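Local atomic coordinates of putative drug/sodium antiporter (PDB entry 4Z3N), a protein that probably acts as a MATE-family antiporter of the cell membrane that transports the genotoxin colibactin. Residues 27-32 with 337-342; 173-176 with 182-185; 283-288 with 369-374; 308-313 with 392-397. All coordinates share one frame; numbering follows the deposited sequence.

Contact 1: 27-32 with 337-342; sequences SLYKLL and VALAFS
Tyr29 and Leu339 carry this contact between the start of helix 28-56 and the middle of helix 326-358. It is an apolar, steeply crossed helix-helix contact of the all-helical MATE fold, and it joins the N-terminal helix to one in the second MatE region. The ring of Tyr29 meets Leu339 with its edge, not with a face. Leu339 CG lies in the plane of the ring, 3.9 Å from Tyr29 CD1. The CD2 methyl of Leu339 sits against the same ring carbon. The other methyl serves a second residue: Leu339 CD1 is 4.0 Å from Leu32 CB, about one helical turn beyond Tyr29. This end is the compact one. Leu339 points at the opposite helix and buries more surface here than any other residue, and Leu32 is buried.

The other end is looser. The Tyr29 ring reaches across because its CG stands beside the backbone N and anti to the carbonyl carbon (chi1 -65°). Farther along the same edge, CE1 and the hydroxyl end come to Ala338, with Tyr29 OH 3.9 Å from Ala338 CB. That is a van der Waals touch with no hydrogen bond, and Tyr29 remains largely exposed.

The segment axes are 10.9 Å apart and cross at -63°, consistent with only a few side chains meeting. Ser27 is the N-cap of the first helix. Leu28 also touches Arg328 and Asn331, and Tyr29 and Leu32 touch Ala335, all earlier on helix 326-358. Helix 286-322 lies against both partners, with Ala312 at Leu32 and Ile309 at Leu339.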
loop_
_atom_site.group_PDB
_atom_site.type_symbol
_atom_site.label_atom_id
_atom_site.label_comp_id
_atom_site.label_asym_id
_atom_site.label_seq_id
_atom_site.Cartn_x
_atom_site.Cartn_y
_atom_site.Cartn_z
ATOM N N SER A 27 -21.901 8.803 -13.913
ATOM C CA SER A 27 -21.774 7.351 -13.811
ATOM C C SER A 27 -20.590 6.974 -12.905
ATOM O O SER A 27 -19.442 7.384 -13.131
ATOM C CB SER A 27 -21.594 6.734 -15.189
ATOM O OG SER A 27 -21.199 5.382 -15.103
ATOM N N LEU A 28 -20.874 6.188 -11.877
ATOM C CA LEU A 28 -19.849 5.867 -10.906
ATOM C C LEU A 28 -18.758 4.993 -11.513
ATOM O O LEU A 28 -17.582 5.164 -11.181
ATOM C CB LEU A 28 -20.469 5.200 -9.683
ATOM C CG LEU A 28 -21.220 6.211 -8.821
ATOM C CD1 LEU A 28 -22.046 5.496 -7.789
ATOM C CD2 LEU A 28 -20.258 7.200 -8.171
ATOM N N TYR A 29 -19.129 4.084 -12.417
ATOM C CA TYR A 29 -18.129 3.217 -13.042
ATOM C C TYR A 29 -17.149 4.016 -13.878
ATOM O O TYR A 29 -15.941 3.827 -13.747
ATOM C CB TYR A 29 -18.785 2.128 -13.890
ATOM C CG TYR A 29 -19.594 1.173 -13.062
ATOM C CD1 TYR A 29 -18.979 0.335 -12.155
ATOM C CD2 TYR A 29 -20.979 1.129 -13.172
ATOM C CE1 TYR A 29 -19.720 -0.536 -11.381
ATOM C CE2 TYR A 29 -21.732 0.270 -12.406
ATOM C CZ TYR A 29 -21.093 -0.564 -11.509
ATOM O OH TYR A 29 -21.817 -1.433 -10.732
ATOM N N LYS A 30 -17.664 4.908 -14.721
ATOM C CA LYS A 30 -16.822 5.818 -15.498
ATOM C C LYS A 30 -15.958 6.687 -14.576
ATOM O O LYS A 30 -14.753 6.854 -14.795
ATOM C CB LYS A 30 -17.676 6.713 -16.420
ATOM C CG LYS A 30 -18.438 5.955 -17.514
ATOM C CD LYS A 30 -17.535 4.922 -18.204
ATOM C CE LYS A 30 -18.332 3.949 -19.080
ATOM N NZ LYS A 30 -18.386 2.554 -18.526
ATOM N N LEU A 31 -16.578 7.229 -13.537
ATOM C CA LEU A 31 -15.877 8.085 -12.594
ATOM C C LEU A 31 -14.724 7.347 -11.884
ATOM O O LEU A 31 -13.598 7.836 -11.873
ATOM C CB LEU A 31 -16.870 8.657 -11.582
ATOM C CG LEU A 31 -16.272 9.496 -10.456
ATOM C CD1 LEU A 31 -15.484 10.705 -10.985
ATOM C CD2 LEU A 31 -17.355 9.908 -9.426
ATOM N N LEU A 32 -14.986 6.170 -11.318
ATOM C CA LEU A 32 -13.934 5.420 -10.637
ATOM C C LEU A 32 -12.810 4.945 -11.580
ATOM O O LEU A 32 -11.631 4.939 -11.202
ATOM C CB LEU A 32 -14.527 4.214 -9.905
ATOM C CG LEU A 32 -15.323 4.499 -8.639
ATOM C CD1 LEU A 32 -16.085 3.257 -8.220
ATOM C CD2 LEU A 32 -14.419 4.979 -7.516
ATOM N N VAL A 337 -16.511 -2.171 -5.581
ATOM C CA VAL A 337 -16.414 -3.604 -5.298
ATOM C C VAL A 337 -16.674 -4.391 -6.595
ATOM O O VAL A 337 -15.985 -5.373 -6.879
ATOM C CB VAL A 337 -17.403 -4.079 -4.177
ATOM C CG1 VAL A 337 -17.488 -5.589 -4.162
ATOM C CG2 VAL A 337 -16.981 -3.569 -2.809
ATOM N N ALA A 338 -17.656 -3.938 -7.387
ATOM C CA ALA A 338 -17.967 -4.581 -8.656
ATOM C C ALA A 338 -16.763 -4.550 -9.603
ATOM O O ALA A 338 -16.408 -5.569 -10.193
ATOM C CB ALA A 338 -19.165 -3.937 -9.303
ATOM N N LEU A 339 -16.112 -3.400 -9.734
ATOM C CA LEU A 339 -14.915 -3.329 -10.582
ATOM C C LEU A 339 -13.778 -4.204 -10.065
ATOM O O LEU A 339 -13.235 -5.033 -10.812
ATOM C CB LEU A 339 -14.414 -1.889 -10.712
ATOM C CG LEU A 339 -15.358 -0.955 -11.454
ATOM C CD1 LEU A 339 -14.872 0.501 -11.302
ATOM C CD2 LEU A 339 -15.513 -1.391 -12.926
ATOM N N ALA A 340 -13.430 -4.006 -8.793
ATOM C CA ALA A 340 -12.289 -4.667 -8.163
ATOM C C ALA A 340 -12.458 -6.162 -8.112
ATOM O O ALA A 340 -11.543 -6.917 -8.408
ATOM C CB ALA A 340 -12.067 -4.127 -6.759
ATOM N N PHE A 341 -13.631 -6.597 -7.711
ATOM C CA PHE A 341 -13.892 -8.024 -7.635
ATOM C C PHE A 341 -13.705 -8.644 -9.032
ATOM O O PHE A 341 -13.054 -9.667 -9.189
ATOM C CB PHE A 341 -15.308 -8.271 -7.092
ATOM C CG PHE A 341 -15.567 -9.680 -6.689
ATOM C CD1 PHE A 341 -15.864 -10.641 -7.631
ATOM C CD2 PHE A 341 -15.519 -10.044 -5.359
ATOM C CE1 PHE A 341 -16.103 -11.945 -7.243
ATOM C CE2 PHE A 341 -15.743 -11.352 -4.968
ATOM C CZ PHE A 341 -16.039 -12.297 -5.909
ATOM N N SER A 342 -14.255 -7.989 -10.048
ATOM C CA SER A 342 -14.304 -8.554 -11.381
ATOM C C SER A 342 -12.925 -8.720 -11.980
ATOM O O SER A 342 -12.587 -9.788 -12.483
ATOM C CB SER A 342 -15.166 -7.685 -12.296
ATOM O OG SER A 342 -16.533 -7.937 -12.056
#

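Contact 2: 173-176 with 182-185; sequences GLFQ and MVIM
Phe175 and Val183 meet where two consecutive helices of the all-helical MATE fold, 162-177 and 181-204, are joined by a short three-residue turn. Phe175 buries the most surface in the contact, with Ile184 and Val183 next.

The Phe175 side chain points at the second helix and offers a ring face to Val183. The CG1 methyl of Val183 stands over that face in a CH-pi contact. It is 3.8 Å from the ring centroid and 19° off the normal, displaced toward the CD1-CE1 rim. The closest ring atom is Phe175 CE1, 3.6 Å from Val183 CG1. Val183 places this branch with CG1 anti to the backbone N (chi1 177°), while CG2 stays near the same rim. Phe228 meets the Phe175 ring as well, with the planes at about 25°. Thr231, on the same helix 209-232, touches both Phe175 and Val183.

Ile184 works from the base of the ring. Its CG1 is 4.0 Å from Phe175 CB, and the extended chain carries CD1 onward to the next residue, Gln176. There Ile184 meets the stem of the side chain, since the amide end leads away from the contact. That amide has partners on other helices: OE1 bonds to Gln89 NE2, and NE2 probably bonds to Thr311 O. The buried polar end is thus satisfied. Ile184 CD1 lies 4.0 Å from Gln176 CB and also against the backbone, 3.8 Å from Gln176 N.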
loop_
_atom_site.group_PDB
_atom_site.type_symbol
_atom_site.label_atom_id
_atom_site.label_comp_id
_atom_site.label_asym_id
_atom_site.label_seq_id
_atom_site.Cartn_x
_atom_site.Cartn_y
_atom_site.Cartn_z
ATOM N N GLY A 173 -1.158 12.925 -1.594
ATOM C CA GLY A 173 -2.400 13.165 -0.878
ATOM C C GLY A 173 -3.114 14.426 -1.342
ATOM O O GLY A 173 -4.346 14.483 -1.407
ATOM N N LEU A 174 -2.329 15.437 -1.680
ATOM C CA LEU A 174 -2.874 16.678 -2.205
ATOM C C LEU A 174 -3.590 16.469 -3.556
ATOM O O LEU A 174 -4.762 16.820 -3.700
ATOM C CB LEU A 174 -1.753 17.719 -2.330
ATOM C CG LEU A 174 -2.161 19.131 -2.734
ATOM C CD1 LEU A 174 -3.438 19.466 -2.051
ATOM C CD2 LEU A 174 -1.095 20.129 -2.336
ATOM N N PHE A 175 -2.902 15.882 -4.535
ATOM C CA PHE A 175 -3.477 15.743 -5.871
ATOM C C PHE A 175 -4.520 14.617 -5.988
ATOM O O PHE A 175 -5.419 14.667 -6.829
ATOM C CB PHE A 175 -2.365 15.541 -6.887
ATOM C CG PHE A 175 -1.599 16.799 -7.201
ATOM C CD1 PHE A 175 -2.035 17.668 -8.210
ATOM C CD2 PHE A 175 -0.436 17.119 -6.497
ATOM C CE1 PHE A 175 -1.330 18.820 -8.509
ATOM C CE2 PHE A 175 0.278 18.288 -6.793
ATOM C CZ PHE A 175 -0.168 19.137 -7.799
ATOM N N GLN A 176 -4.406 13.603 -5.139
ATOM C CA GLN A 176 -5.427 12.575 -5.052
ATOM C C GLN A 176 -6.725 13.109 -4.387
ATOM O O GLN A 176 -7.834 12.747 -4.790
ATOM C CB GLN A 176 -4.885 11.377 -4.288
ATOM C CG GLN A 176 -5.970 10.468 -3.772
ATOM C CD GLN A 176 -5.440 9.372 -2.889
ATOM O OE1 GLN A 176 -4.452 9.553 -2.171
ATOM N NE2 GLN A 176 -6.087 8.218 -2.937
ATOM N N MET A 182 -3.815 12.617 -13.022
ATOM C CA MET A 182 -2.982 12.702 -14.201
ATOM C C MET A 182 -1.655 13.331 -13.812
ATOM O O MET A 182 -0.605 12.993 -14.350
ATOM C CB MET A 182 -3.682 13.510 -15.293
ATOM C CG MET A 182 -4.904 12.816 -15.855
ATOM S SD MET A 182 -4.464 11.300 -16.718
ATOM C CE MET A 182 -3.197 11.941 -17.826
ATOM N N VAL A 183 -1.711 14.237 -12.845
ATOM C CA VAL A 183 -0.505 14.862 -12.336
ATOM C C VAL A 183 0.326 13.818 -11.602
ATOM O O VAL A 183 1.553 13.825 -11.675
ATOM C CB VAL A 183 -0.840 16.036 -11.417
ATOM C CG1 VAL A 183 0.428 16.631 -10.821
ATOM C CG2 VAL A 183 -1.629 17.076 -12.203
ATOM N N ILE A 184 -0.362 12.907 -10.920
ATOM C CA ILE A 184 0.289 11.806 -10.233
ATOM C C ILE A 184 0.846 10.814 -11.255
ATOM O O ILE A 184 1.957 10.305 -11.089
ATOM C CB ILE A 184 -0.676 11.087 -9.275
ATOM C CG1 ILE A 184 -1.057 12.012 -8.115
ATOM C CG2 ILE A 184 -0.057 9.811 -8.754
ATOM C CD1 ILE A 184 -2.023 11.401 -7.124
ATOM N N MET A 185 0.099 10.565 -12.330
ATOM C CA MET A 185 0.551 9.597 -13.323
ATOM C C MET A 185 1.735 10.136 -14.111
ATOM O O MET A 185 2.639 9.376 -14.457
ATOM C CB MET A 185 -0.563 9.202 -14.294
ATOM C CG MET A 185 -0.119 8.080 -15.250
ATOM S SD MET A 185 -1.093 7.895 -16.769
ATOM C CE MET A 185 -0.951 9.544 -17.452
#

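Contact 3: 283-288 with 369-374; sequences RLDVNA and SDYAVL
Tyr371 packs its ring against Asp285, Asn287 and Ala288 at the N-terminal end of helix 286-322, where Asp285 is the N-cap. Asp285 sits at the break between that helix and helix 250-284, and it caps the helix in the manner of an Asx turn.

In the first shell, Ala288 takes a face of the ring and Asp285 and Asn287 take its edge. Ala288 CB stands over the face in a CH-pi contact, 3.9 Å from the ring centroid and 14° off the normal. Asn287 CB lies near the ring plane, 3.7 Å from Tyr371 CD2. Asp285 OD2 is also in plane at the edge, 3.1 Å from Tyr371 OH. The hydroxyl may donate to this oxygen, but another acceptor is within reach of the same proton. The carboxylate stands almost upright against the ring, with the two planes 78° apart.

The second shell probably orients the carboxylate. Asp285 CG is anti to the backbone N (chi1 -176°), and its two oxygens divide the work. OD2 faces the tyrosine, while OD1 accepts from Asn287 N in the capping bond. The modelled length of that bond is very short and doubtful at this resolution. A carboxylate at a helix N terminus would probably be stabilised in its charged form.

Further out, Tyr371 also touches Ala291 and Tyr436, and Ala288 rests on Ile432. Asn287 reaches Ala367 and Val368, just before the second segment on helix 366-379. Its amide folds back as well: Asn287 ND2 makes a weak hydrogen bond of 3.0 Å to Asp285 OD1.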
loop_
_atom_site.group_PDB
_atom_site.type_symbol
_atom_site.label_atom_id
_atom_site.label_comp_id
_atom_site.label_asym_id
_atom_site.label_seq_id
_atom_site.Cartn_x
_atom_site.Cartn_y
_atom_site.Cartn_z
ATOM N N ARG A 283 7.682 -23.803 10.618
ATOM C CA ARG A 283 7.676 -24.850 11.628
ATOM C C ARG A 283 7.016 -26.138 11.127
ATOM O O ARG A 283 7.191 -27.198 11.728
ATOM C CB ARG A 283 6.972 -24.357 12.906
ATOM C CG ARG A 283 6.811 -25.425 13.994
ATOM C CD ARG A 283 6.654 -24.817 15.385
ATOM N NE ARG A 283 5.260 -24.767 15.821
ATOM C CZ ARG A 283 4.622 -25.771 16.421
ATOM N NH1 ARG A 283 5.246 -26.918 16.654
ATOM N NH2 ARG A 283 3.354 -25.629 16.787
ATOM N N LEU A 284 6.272 -26.061 10.028
ATOM C CA LEU A 284 5.602 -27.252 9.496
ATOM C C LEU A 284 6.371 -27.901 8.343
ATOM O O LEU A 284 6.686 -29.085 8.404
ATOM C CB LEU A 284 4.187 -26.927 9.053
ATOM C CG LEU A 284 3.153 -26.758 10.164
ATOM C CD1 LEU A 284 1.786 -26.398 9.563
ATOM C CD2 LEU A 284 3.081 -28.008 11.031
ATOM N N ASP A 285 6.572 -27.160 7.256
ATOM C CA ASP A 285 7.496 -27.574 6.206
ATOM C C ASP A 285 8.263 -26.389 5.587
ATOM O O ASP A 285 7.681 -25.487 4.991
ATOM C CB ASP A 285 6.728 -28.358 5.139
ATOM C CG ASP A 285 7.621 -28.911 4.049
ATOM O OD1 ASP A 285 8.496 -28.173 3.545
ATOM O OD2 ASP A 285 7.431 -30.092 3.682
ATOM N N VAL A 286 9.579 -26.451 5.683
ATOM C CA VAL A 286 10.496 -25.461 5.138
ATOM C C VAL A 286 10.266 -25.166 3.653
ATOM O O VAL A 286 10.589 -24.074 3.181
ATOM C CB VAL A 286 11.971 -25.953 5.358
ATOM C CG1 VAL A 286 13.007 -25.044 4.715
ATOM C CG2 VAL A 286 12.239 -26.097 6.837
ATOM N N ASN A 287 9.737 -26.141 2.909
ATOM C CA ASN A 287 9.495 -25.970 1.466
ATOM C C ASN A 287 8.299 -25.033 1.180
ATOM O O ASN A 287 8.328 -24.228 0.242
ATOM C CB ASN A 287 9.261 -27.326 0.788
ATOM C CG ASN A 287 10.472 -28.259 0.879
ATOM O OD1 ASN A 287 11.537 -27.968 0.334
ATOM N ND2 ASN A 287 10.294 -29.402 1.543
ATOM N N ALA A 288 7.260 -25.138 2.008
ATOM C CA ALA A 288 6.109 -24.245 1.930
ATOM C C ALA A 288 6.531 -22.786 2.151
ATOM O O ALA A 288 5.967 -21.858 1.552
ATOM C CB ALA A 288 5.055 -24.655 2.932
ATOM N N SER A 369 7.584 -26.358 -5.732
ATOM C CA SER A 369 6.649 -25.955 -6.776
ATOM C C SER A 369 5.281 -26.616 -6.545
ATOM O O SER A 369 4.254 -26.114 -6.997
ATOM C CB SER A 369 7.190 -26.296 -8.169
ATOM O OG SER A 369 6.747 -27.581 -8.568
ATOM N N ASP A 370 5.258 -27.728 -5.822
ATOM C CA ASP A 370 3.980 -28.338 -5.456
ATOM C C ASP A 370 3.235 -27.515 -4.410
ATOM O O ASP A 370 2.023 -27.316 -4.501
ATOM C CB ASP A 370 4.179 -29.763 -4.940
ATOM C CG ASP A 370 4.274 -30.768 -6.057
ATOM O OD1 ASP A 370 4.086 -30.374 -7.235
ATOM O OD2 ASP A 370 4.523 -31.953 -5.760
ATOM N N TYR A 371 3.967 -27.044 -3.409
ATOM C CA TYR A 371 3.372 -26.235 -2.363
ATOM C C TYR A 371 2.840 -24.926 -2.936
ATOM O O TYR A 371 1.769 -24.451 -2.547
ATOM C CB TYR A 371 4.393 -25.952 -1.273
ATOM C CG TYR A 371 4.407 -26.965 -0.162
ATOM C CD1 TYR A 371 3.229 -27.462 0.365
ATOM C CD2 TYR A 371 5.612 -27.416 0.376
ATOM C CE1 TYR A 371 3.246 -28.392 1.398
ATOM C CE2 TYR A 371 5.640 -28.340 1.415
ATOM C CZ TYR A 371 4.454 -28.829 1.917
ATOM O OH TYR A 371 4.464 -29.750 2.947
ATOM N N ALA A 372 3.597 -24.347 -3.863
ATOM C CA ALA A 372 3.214 -23.087 -4.468
ATOM C C ALA A 372 1.946 -23.256 -5.302
ATOM O O ALA A 372 1.120 -22.340 -5.383
ATOM C CB ALA A 372 4.344 -22.543 -5.309
ATOM N N VAL A 373 1.792 -24.428 -5.913
ATOM C CA VAL A 373 0.615 -24.721 -6.719
ATOM C C VAL A 373 -0.587 -25.027 -5.826
ATOM O O VAL A 373 -1.711 -24.580 -6.102
ATOM C CB VAL A 373 0.875 -25.908 -7.703
ATOM C CG1 VAL A 373 -0.430 -26.393 -8.378
ATOM C CG2 VAL A 373 1.914 -25.503 -8.756
ATOM N N LEU A 374 -0.351 -25.764 -4.743
ATOM C CA LEU A 374 -1.433 -26.110 -3.807
ATOM C C LEU A 374 -1.970 -24.872 -3.064
ATOM O O LEU A 374 -3.164 -24.782 -2.784
ATOM C CB LEU A 374 -0.959 -27.179 -2.806
ATOM C CG LEU A 374 -2.016 -27.628 -1.797
ATOM C CD1 LEU A 374 -3.194 -28.284 -2.458
ATOM C CD2 LEU A 374 -1.421 -28.556 -0.745
#

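Contact 4: 308-313 with 392-397; sequences AIATAL and ASEYYQ
Ala310 and Glu394 are the residues whose backbones come nearest, with their CA atoms 6.3 Å apart. Their helical segments run in nearly the same direction. The axes cross at -25° and approach to 9.3 Å.

Glu394 points into the other helix and has the largest buried surface here. Its CG is anti to the backbone N, and the chain then bends at chi2 (69°). That bend lays the carboxylate alongside Ala310. Glu394 CD is 4.0 Å from Ala310 CB, and the methylene CG lies against the Ala310 carbonyl. Glu394 OE2 is 3.3 Å from Ala310 O. The two oxygens are close without a hydrogen bond between them. No hydrogen bond crosses between the two segments.

This is a buried, near-parallel packing of two helices of the MATE fold, 286-322 and 382-399. Segment 308-313 lies in a predicted membrane span. Leu313, about one turn after Ala310, comes at the stem of the glutamate: Leu313 CD2 is 4.5 Å from Glu394 CB. Helix 28-56 touches the first segment through Met39 at Thr311 and Met35 at Ala312. On the second segment, Tyr395 OH bonds to Thr329 OG1 of helix 326-358.

Thr311 points away from segment 392-397. Its hydroxyl turns to its own helix, with Thr311 OG1 donating to Ala308 O at 2.7 Å.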
loop_
_atom_site.group_PDB
_atom_site.type_symbol
_atom_site.label_atom_id
_atom_site.label_comp_id
_atom_site.label_asym_id
_atom_site.label_seq_id
_atom_site.Cartn_x
_atom_site.Cartn_y
_atom_site.Cartn_z
ATOM N N ALA A 308 -5.535 0.397 -6.754
ATOM C CA ALA A 308 -5.812 1.511 -7.660
ATOM C C ALA A 308 -7.253 2.036 -7.534
ATOM O O ALA A 308 -7.476 3.245 -7.410
ATOM C CB ALA A 308 -5.538 1.093 -9.087
ATOM N N ILE A 309 -8.222 1.128 -7.598
ATOM C CA ILE A 309 -9.630 1.464 -7.391
ATOM C C ILE A 309 -9.897 2.062 -5.976
ATOM O O ILE A 309 -10.658 3.025 -5.834
ATOM C CB ILE A 309 -10.515 0.210 -7.636
ATOM C CG1 ILE A 309 -10.268 -0.319 -9.049
ATOM C CG2 ILE A 309 -11.995 0.524 -7.420
ATOM C CD1 ILE A 309 -10.989 -1.618 -9.369
ATOM N N ALA A 310 -9.241 1.505 -4.957
ATOM C CA ALA A 310 -9.315 2.013 -3.594
ATOM C C ALA A 310 -8.956 3.485 -3.519
ATOM O O ALA A 310 -9.617 4.256 -2.793
ATOM C CB ALA A 310 -8.393 1.211 -2.661
ATOM N N THR A 311 -7.899 3.875 -4.234
ATOM C CA THR A 311 -7.418 5.247 -4.139
ATOM C C THR A 311 -8.473 6.161 -4.746
ATOM O O THR A 311 -8.699 7.265 -4.242
ATOM C CB THR A 311 -6.016 5.512 -4.859
ATOM O OG1 THR A 311 -6.129 5.331 -6.276
ATOM C CG2 THR A 311 -4.905 4.650 -4.300
ATOM N N ALA A 312 -9.127 5.675 -5.808
ATOM C CA ALA A 312 -10.139 6.445 -6.540
ATOM C C ALA A 312 -11.382 6.625 -5.688
ATOM O O ALA A 312 -12.068 7.641 -5.775
ATOM C CB ALA A 312 -10.497 5.761 -7.855
ATOM N N LEU A 313 -11.639 5.618 -4.860
ATOM C CA LEU A 313 -12.836 5.547 -4.050
ATOM C C LEU A 313 -12.754 6.496 -2.868
ATOM O O LEU A 313 -13.776 7.024 -2.421
ATOM C CB LEU A 313 -13.072 4.113 -3.558
ATOM C CG LEU A 313 -14.304 3.965 -2.657
ATOM C CD1 LEU A 313 -15.620 4.204 -3.435
ATOM C CD2 LEU A 313 -14.302 2.624 -1.991
ATOM N N ALA A 392 -14.106 -1.493 1.908
ATOM C CA ALA A 392 -14.829 -1.031 3.092
ATOM C C ALA A 392 -13.916 -0.202 4.007
ATOM O O ALA A 392 -14.362 0.795 4.583
ATOM C CB ALA A 392 -15.434 -2.209 3.857
ATOM N N SER A 393 -12.645 -0.603 4.133
ATOM C CA SER A 393 -11.667 0.156 4.935
ATOM C C SER A 393 -11.371 1.548 4.374
ATOM O O SER A 393 -11.219 2.515 5.113
ATOM C CB SER A 393 -10.352 -0.607 5.058
ATOM O OG SER A 393 -10.472 -1.614 6.037
ATOM N N GLU A 394 -11.258 1.621 3.056
ATOM C CA GLU A 394 -11.035 2.871 2.368
ATOM C C GLU A 394 -12.207 3.841 2.635
ATOM O O GLU A 394 -11.981 5.033 2.859
ATOM C CB GLU A 394 -10.864 2.614 0.866
ATOM C CG GLU A 394 -10.043 3.663 0.122
ATOM C CD GLU A 394 -8.570 3.624 0.513
ATOM O OE1 GLU A 394 -8.237 2.838 1.429
ATOM O OE2 GLU A 394 -7.746 4.364 -0.090
ATOM N N TYR A 395 -13.437 3.312 2.616
ATOM C CA TYR A 395 -14.652 4.088 2.841
ATOM C C TYR A 395 -14.671 4.778 4.221
ATOM O O TYR A 395 -14.999 5.966 4.348
ATOM C CB TYR A 395 -15.890 3.181 2.678
ATOM C CG TYR A 395 -17.226 3.885 2.888
ATOM C CD1 TYR A 395 -17.762 4.023 4.161
ATOM C CD2 TYR A 395 -17.941 4.412 1.822
ATOM C CE1 TYR A 395 -18.957 4.652 4.374
ATOM C CE2 TYR A 395 -19.150 5.052 2.027
ATOM C CZ TYR A 395 -19.655 5.172 3.314
ATOM O OH TYR A 395 -20.872 5.800 3.558
ATOM N N TYR A 396 -14.324 4.037 5.258
ATOM C CA TYR A 396 -14.266 4.622 6.582
ATOM C C TYR A 396 -13.133 5.642 6.725
ATOM O O TYR A 396 -13.260 6.633 7.441
ATOM C CB TYR A 396 -14.143 3.520 7.627
ATOM C CG TYR A 396 -15.447 2.785 7.789
ATOM C CD1 TYR A 396 -16.560 3.425 8.323
ATOM C CD2 TYR A 396 -15.580 1.468 7.379
ATOM C CE1 TYR A 396 -17.770 2.762 8.459
ATOM C CE2 TYR A 396 -16.778 0.798 7.510
ATOM C CZ TYR A 396 -17.869 1.439 8.052
ATOM O OH TYR A 396 -19.050 0.744 8.181
ATOM N N GLN A 397 -12.036 5.415 6.030
ATOM C CA GLN A 397 -10.951 6.373 6.022
ATOM C C GLN A 397 -11.405 7.656 5.342
ATOM O O GLN A 397 -11.113 8.759 5.802
ATOM C CB GLN A 397 -9.732 5.787 5.314
ATOM C CG GLN A 397 -9.102 4.630 6.056
ATOM C CD GLN A 397 -8.271 5.097 7.222
ATOM O OE1 GLN A 397 -8.786 5.712 8.175
ATOM N NE2 GLN A 397 -6.962 4.831 7.151
#

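From the N terminus, contact 1 opens first, at 27-32, and closes a loop of 304 residues at 337-342. Contact 2 is nested inside that loop and closes after only five residues, in the first MatE region. Contact 3 opens at 283-288 and contact 4 at 308-313. Both open inside the loop of contact 1 and close beyond it. Contact 4 also opens inside the loop of contact 3 and closes after it, so all three cross. Contacts 1 and 4 pack directly on each other. A side chain bridges contacts 2 and 4, tying the two MatE regions together. Contact 3 shares helix 286-322 with contact 4 but lies about 33 Å from it, centre to centre.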